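Local coordinates for protein glucose-resistance amylase regulator (Weissella paramesenteroides ATCC 33313, PDB 4RK6) that binds alpha-D-glucose in the cleft between its two lobes and probably regulates transcription as a DNA-binding repressor of the LacI family, at residues G14-L19 with G68-L73; M81-L86 with S100-A105. All coordinates share one frame; numbering follows the deposited sequence. Where two conformers were deposited one is given.

Interaction 1 and interaction 2 belong to the same lobe and the same sheet, in its parallel part, with centres 12 Å apart. They come in series along the chain: the pairing of 14-19 with 68-73 is complete before helix 79-87 begins, and that helix then packs on 100-105, the lead-in to strand 104-108. Strand 69-72 is the shared element. It pairs with strand 12-18 in interaction 1, and its V70 also lies under L85 of helix 79-87, CG2 to CD1 4.1 Å. Together they illustrate how a periplasmic-binding-protein-like lobe is built of strand pairing within the sheet and helix packing over it. Interaction 1 runs up to the sugar cleft; interaction 2 lies farther from the glucose.

Interaction 1 (G14-L19 with G68-L73); sequences GVVVPL and GAVFML
Strand 12-18 and strand 69-72 pair in parallel, V15 beside F71 and V16 beside M72, in the interior of the Rossmann-like sheet of the lobe that carries the amino-terminal end of this chain. Strand 42-48 flanks the pair beyond V15, and strand 91-95 lies beyond F71. The axes of the two segments come within 4.5 Å and are turned 23° against each other. Three firm backbone bonds make the ladder. G14 N gives its hydrogen to A69 O at 2.9 Å, and F71 N returns one to G14 O at 2.8 Å, so both polar groups of the glycine are used by this neighbour. V16 N then donates to F71 O at 2.9 Å. Toward the cleft the strands spread, and the last rung, from L73 N to V16 O, is weak; a water lies beside both atoms at that opening.

The two faces are filled differently. On the face of V15, F71 and L73, helix 24-39 covers the sheet, L32 touching V15 and F71, and A25 touching L73. The CG1 methyl of V15 stands anti to its backbone N (chi1 -173°), and the side chains of V15 and L73 cross obliquely, with CG1 of V15 3.9 Å from CD2 of L73. The side chain of L73 lies about 7 Å from the bound glucose, so this packing runs up to the sugar cleft. The F71 ring starts above the backbone of G14, its CD2 lying 3.6 Å from G14 O, which sits obliquely to the ring. On the other face V16 and V70 meet by their methyl groups, V16 CG2 lying 3.8 Å from V70 CG1.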
loop_
_atom_site.group_PDB
_atom_site.type_symbol
_atom_site.label_atom_id
_atom_site.label_comp_id
_atom_site.label_asym_id
_atom_site.label_seq_id
_atom_site.Cartn_x
_atom_site.Cartn_y
_atom_site.Cartn_z
ATOM N N GLY A 14 -1.906 0.240 -21.388
ATOM C CA GLY A 14 -0.997 0.820 -20.406
ATOM C C GLY A 14 -1.753 1.529 -19.319
ATOM O O GLY A 14 -2.872 2.003 -19.528
ATOM N N VAL A 15 -1.160 1.604 -18.138
ATOM C CA VAL A 15 -1.750 2.357 -17.032
ATOM C C VAL A 15 -0.651 3.236 -16.488
ATOM O O VAL A 15 0.454 2.760 -16.286
ATOM C CB VAL A 15 -2.265 1.450 -15.903
ATOM C CG1 VAL A 15 -3.018 2.258 -14.853
ATOM C CG2 VAL A 15 -3.151 0.364 -16.461
ATOM N N VAL A 16 -0.961 4.509 -16.299
ATOM C CA VAL A 16 0.014 5.486 -15.817
ATOM C C VAL A 16 -0.395 5.815 -14.392
ATOM O O VAL A 16 -1.487 6.314 -14.134
ATOM C CB VAL A 16 0.073 6.754 -16.704
ATOM C CG1 VAL A 16 1.074 7.769 -16.148
ATOM C CG2 VAL A 16 0.472 6.405 -18.121
ATOM N N VAL A 17 0.508 5.504 -13.465
ATOM C CA VAL A 17 0.297 5.680 -12.028
ATOM C C VAL A 17 1.269 6.753 -11.509
ATOM O O VAL A 17 2.442 6.748 -11.871
ATOM C CB VAL A 17 0.579 4.363 -11.282
ATOM C CG1 VAL A 17 0.264 4.478 -9.795
ATOM C CG2 VAL A 17 -0.216 3.221 -11.915
ATOM N N PRO A 18 0.779 7.680 -10.690
ATOM C CA PRO A 18 1.718 8.649 -10.096
ATOM C C PRO A 18 2.695 7.985 -9.123
ATOM O O PRO A 18 2.342 7.009 -8.452
ATOM C CB PRO A 18 0.807 9.637 -9.357
ATOM C CG PRO A 18 -0.490 8.939 -9.164
ATOM C CD PRO A 18 -0.595 7.829 -10.173
ATOM N N LEU A 19 3.924 8.488 -9.060
ATOM C CA LEU A 19 4.893 7.964 -8.088
ATOM C C LEU A 19 4.351 8.065 -6.657
ATOM O O LEU A 19 4.519 7.144 -5.855
ATOM C CB LEU A 19 6.241 8.684 -8.184
ATOM C CG LEU A 19 7.384 7.967 -8.917
ATOM C CD1 LEU A 19 8.673 8.722 -8.633
ATOM C CD2 LEU A 19 7.527 6.501 -8.518
ATOM N N GLY A 68 -2.924 -0.171 -27.070
ATOM C CA GLY A 68 -4.199 0.207 -27.667
ATOM C C GLY A 68 -4.906 1.304 -26.886
ATOM O O GLY A 68 -5.758 2.014 -27.424
ATOM N N ALA A 69 -4.571 1.412 -25.604
ATOM C CA ALA A 69 -5.248 2.317 -24.687
ATOM C C ALA A 69 -4.328 2.630 -23.557
ATOM O O ALA A 69 -3.473 1.820 -23.213
ATOM C CB ALA A 69 -6.528 1.704 -24.148
ATOM N N VAL A 70 -4.528 3.802 -22.959
ATOM C CA VAL A 70 -3.763 4.227 -21.801
ATOM C C VAL A 70 -4.756 4.720 -20.799
ATOM O O VAL A 70 -5.571 5.573 -21.105
ATOM C CB VAL A 70 -2.769 5.353 -22.140
ATOM C CG1 VAL A 70 -2.094 5.869 -20.871
ATOM C CG2 VAL A 70 -1.746 4.854 -23.146
ATOM N N PHE A 71 -4.683 4.167 -19.598
ATOM C CA PHE A 71 -5.524 4.541 -18.510
ATOM C C PHE A 71 -4.752 5.460 -17.595
ATOM O O PHE A 71 -3.669 5.108 -17.150
ATOM C CB PHE A 71 -6.005 3.298 -17.779
ATOM C CG PHE A 71 -6.864 2.432 -18.654
ATOM C CD1 PHE A 71 -8.157 2.836 -18.964
ATOM C CD2 PHE A 71 -6.355 1.311 -19.269
ATOM C CE1 PHE A 71 -8.947 2.087 -19.820
ATOM C CE2 PHE A 71 -7.142 0.555 -20.117
ATOM C CZ PHE A 71 -8.437 0.948 -20.397
HETATM N N MSE A 72 -5.320 6.631 -17.326
HETATM C CA MSE A 72 -4.678 7.647 -16.485
HETATM C C MSE A 72 -5.334 7.707 -15.129
HETATM O O MSE A 72 -6.538 7.880 -15.041
HETATM C CB MSE A 72 -4.855 9.005 -17.162
HETATM C CG MSE A 72 -4.397 8.948 -18.606
HETATM SE SE MSE A 72 -2.426 8.938 -18.668
HETATM C CE MSE A 72 -2.233 9.226 -20.602
ATOM N N LEU A 73 -4.547 7.589 -14.055
ATOM C CA LEU A 73 -5.087 7.661 -12.687
ATOM C C LEU A 73 -4.837 9.015 -12.018
ATOM O O LEU A 73 -5.581 9.399 -11.124
ATOM C CB LEU A 73 -4.467 6.585 -11.807
ATOM C CG LEU A 73 -4.397 5.143 -12.292
ATOM C CD1 LEU A 73 -4.337 4.214 -11.088
ATOM C CD2 LEU A 73 -5.562 4.765 -13.186
HETATM O O HOH W 1 -2.055 8.696 -13.909
#

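Interaction 2 (M81-L86 with S100-A105); sequences MIDKLL and SEQISA
I82 and L86, one turn apart on helix 79-87, converge on I103 at the lead-in to strand 104-108, while D83 reaches across to Q102 at the margin. The compact part is wholly aliphatic. I103 CG2 is the shared contact point: I82 CG2 touches it at 4.0 Å and L86 CD1 at 4.1 Å, both side chains crossing that of I103 at about a right angle. I103 holds CG1 between its backbone N and carbonyl carbon (chi1 70°), which leaves CG2 beside the N. Beneath, I103 rests on V92 and S94 of strand 91-95, and L85 of the same helix presses on V92. I82 CD1 adds a looser touch on S100 CB, 4.3 Å away.

The outer side is polar and more open, with Q102 exposed. Here Q102 NE2 donates to D83 OD1 at 2.9 Å, an almost straight bond of 171°. The amide meets the carboxylate oxygen on its syn side, the two planes 64° apart. The far end of that amide is fixed as well, because S100 OG donates to Q102 OE1 on an in-plane lone pair at 3.0 Å. With one end giving and the other receiving, the amide can be neither flipped nor freely turned without losing bonds. S100 OG also accepts from Q102 N at 2.9 Å, an ST turn set within the type I turn that runs from S100 to I103. Thus a short hydrogen-bonded turn presents Q102 to the helix, while the apolar methyl contacts lie on the sheet side of it. Helix 79-87 is the helix of a beta-alpha-beta crossover between the adjacent parallel strands 69-72 and 91-95, as in Rossmann-like lobes of periplasmic-binding-protein-like domains.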
loop_
_atom_site.group_PDB
_atom_site.type_symbol
_atom_site.label_atom_id
_atom_site.label_comp_id
_atom_site.label_asym_id
_atom_site.label_seq_id
_atom_site.Cartn_x
_atom_site.Cartn_y
_atom_site.Cartn_z
HETATM N N MSE A 81 0.687 15.001 -23.461
HETATM C CA MSE A 81 0.706 13.524 -23.442
HETATM C C MSE A 81 -0.622 12.977 -23.911
HETATM O O MSE A 81 -0.660 12.056 -24.699
HETATM C CB MSE A 81 1.025 12.950 -22.033
HETATM C CG MSE A 81 1.257 11.436 -22.095
HETATM SE SE MSE A 81 1.618 10.835 -20.248
HETATM C CE MSE A 81 3.340 11.755 -20.115
ATOM N N ILE A 82 -1.712 13.565 -23.424
ATOM C CA ILE A 82 -3.058 13.159 -23.822
ATOM C C ILE A 82 -3.201 13.404 -25.317
ATOM O O ILE A 82 -3.549 12.496 -26.070
ATOM C CB ILE A 82 -4.143 13.924 -23.037
ATOM C CG1 ILE A 82 -4.113 13.530 -21.559
ATOM C CG2 ILE A 82 -5.528 13.652 -23.628
ATOM C CD1 ILE A 82 -4.858 14.489 -20.653
ATOM N N ASP A 83 -2.889 14.621 -25.759
ATOM C CA ASP A 83 -2.924 14.931 -27.185
ATOM C C ASP A 83 -2.052 14.013 -28.041
ATOM O O ASP A 83 -2.529 13.488 -29.028
ATOM C CB ASP A 83 -2.548 16.393 -27.464
ATOM C CG ASP A 83 -3.656 17.362 -27.093
ATOM O OD1 ASP A 83 -4.796 17.194 -27.600
ATOM O OD2 ASP A 83 -3.377 18.302 -26.298
ATOM N N LYS A 84 -0.785 13.815 -27.675
ATOM C CA LYS A 84 0.089 12.964 -28.485
ATOM C C LYS A 84 -0.436 11.520 -28.580
ATOM O O LYS A 84 -0.378 10.897 -29.646
ATOM C CB LYS A 84 1.537 13.002 -27.966
ATOM C CG LYS A 84 2.286 14.279 -28.372
ATOM C CD LYS A 84 3.729 14.232 -27.882
ATOM C CE LYS A 84 4.680 15.060 -28.730
ATOM N NZ LYS A 84 4.735 14.588 -30.139
ATOM N N LEU A 85 -0.995 11.010 -27.500
ATOM C CA LEU A 85 -1.534 9.637 -27.531
ATOM C C LEU A 85 -2.763 9.564 -28.413
ATOM O O LEU A 85 -2.850 8.718 -29.298
ATOM C CB LEU A 85 -1.846 9.120 -26.119
ATOM C CG LEU A 85 -0.606 8.898 -25.252
ATOM C CD1 LEU A 85 -1.028 8.813 -23.806
ATOM C CD2 LEU A 85 0.162 7.650 -25.661
ATOM N N LEU A 86 -3.695 10.496 -28.236
ATOM C CA LEU A 86 -4.882 10.511 -29.085
ATOM C C LEU A 86 -4.511 10.634 -30.557
ATOM O O LEU A 86 -5.132 10.018 -31.411
ATOM C CB LEU A 86 -5.812 11.652 -28.691
ATOM C CG LEU A 86 -6.501 11.597 -27.327
ATOM C CD1 LEU A 86 -7.184 12.930 -27.041
ATOM C CD2 LEU A 86 -7.525 10.470 -27.259
ATOM N N SER A 100 -9.551 15.550 -19.091
ATOM C CA SER A 100 -9.777 16.375 -20.268
ATOM C C SER A 100 -11.151 16.154 -20.835
ATOM O O SER A 100 -11.671 15.046 -20.834
ATOM C CB SER A 100 -8.739 16.099 -21.352
ATOM O OG SER A 100 -9.134 16.723 -22.571
ATOM N N GLU A 101 -11.736 17.244 -21.320
ATOM C CA GLU A 101 -12.972 17.218 -22.098
ATOM C C GLU A 101 -12.912 16.342 -23.366
ATOM O O GLU A 101 -13.948 15.912 -23.889
ATOM C CB GLU A 101 -13.378 18.664 -22.465
ATOM C CG GLU A 101 -12.382 19.438 -23.340
ATOM C CD GLU A 101 -11.095 19.873 -22.632
ATOM O OE1 GLU A 101 -10.105 20.177 -23.330
ATOM O OE2 GLU A 101 -11.049 19.912 -21.384
ATOM N N GLN A 102 -11.694 16.064 -23.828
ATOM C CA GLN A 102 -11.454 15.265 -25.013
ATOM C C GLN A 102 -11.623 13.767 -24.786
ATOM O O GLN A 102 -11.681 13.013 -25.753
ATOM C CB GLN A 102 -10.020 15.476 -25.516
ATOM C CG GLN A 102 -9.654 16.890 -25.946
ATOM C CD GLN A 102 -8.147 17.055 -26.022
ATOM O OE1 GLN A 102 -7.452 16.942 -25.011
ATOM N NE2 GLN A 102 -7.636 17.270 -27.216
ATOM N N ILE A 103 -11.659 13.336 -23.523
ATOM C CA ILE A 103 -11.613 11.910 -23.219
ATOM C C ILE A 103 -12.703 11.457 -22.260
ATOM O O ILE A 103 -13.265 12.256 -21.541
ATOM C CB ILE A 103 -10.239 11.506 -22.637
ATOM C CG1 ILE A 103 -10.007 12.041 -21.229
ATOM C CG2 ILE A 103 -9.113 11.898 -23.588
ATOM C CD1 ILE A 103 -8.701 11.529 -20.642
ATOM N N SER A 104 -12.984 10.164 -22.260
ATOM C CA SER A 104 -13.951 9.607 -21.322
ATOM C C SER A 104 -13.315 9.395 -19.949
ATOM O O SER A 104 -12.099 9.335 -19.805
ATOM C CB SER A 104 -14.517 8.280 -21.828
ATOM O OG SER A 104 -15.282 8.481 -23.004
ATOM N N ALA A 105 -14.164 9.284 -18.942
ATOM C CA ALA A 105 -13.685 9.146 -17.566
ATOM C C ALA A 105 -14.592 8.204 -16.835
ATOM O O ALA A 105 -15.786 8.225 -17.045
ATOM C CB ALA A 105 -13.676 10.483 -16.854
#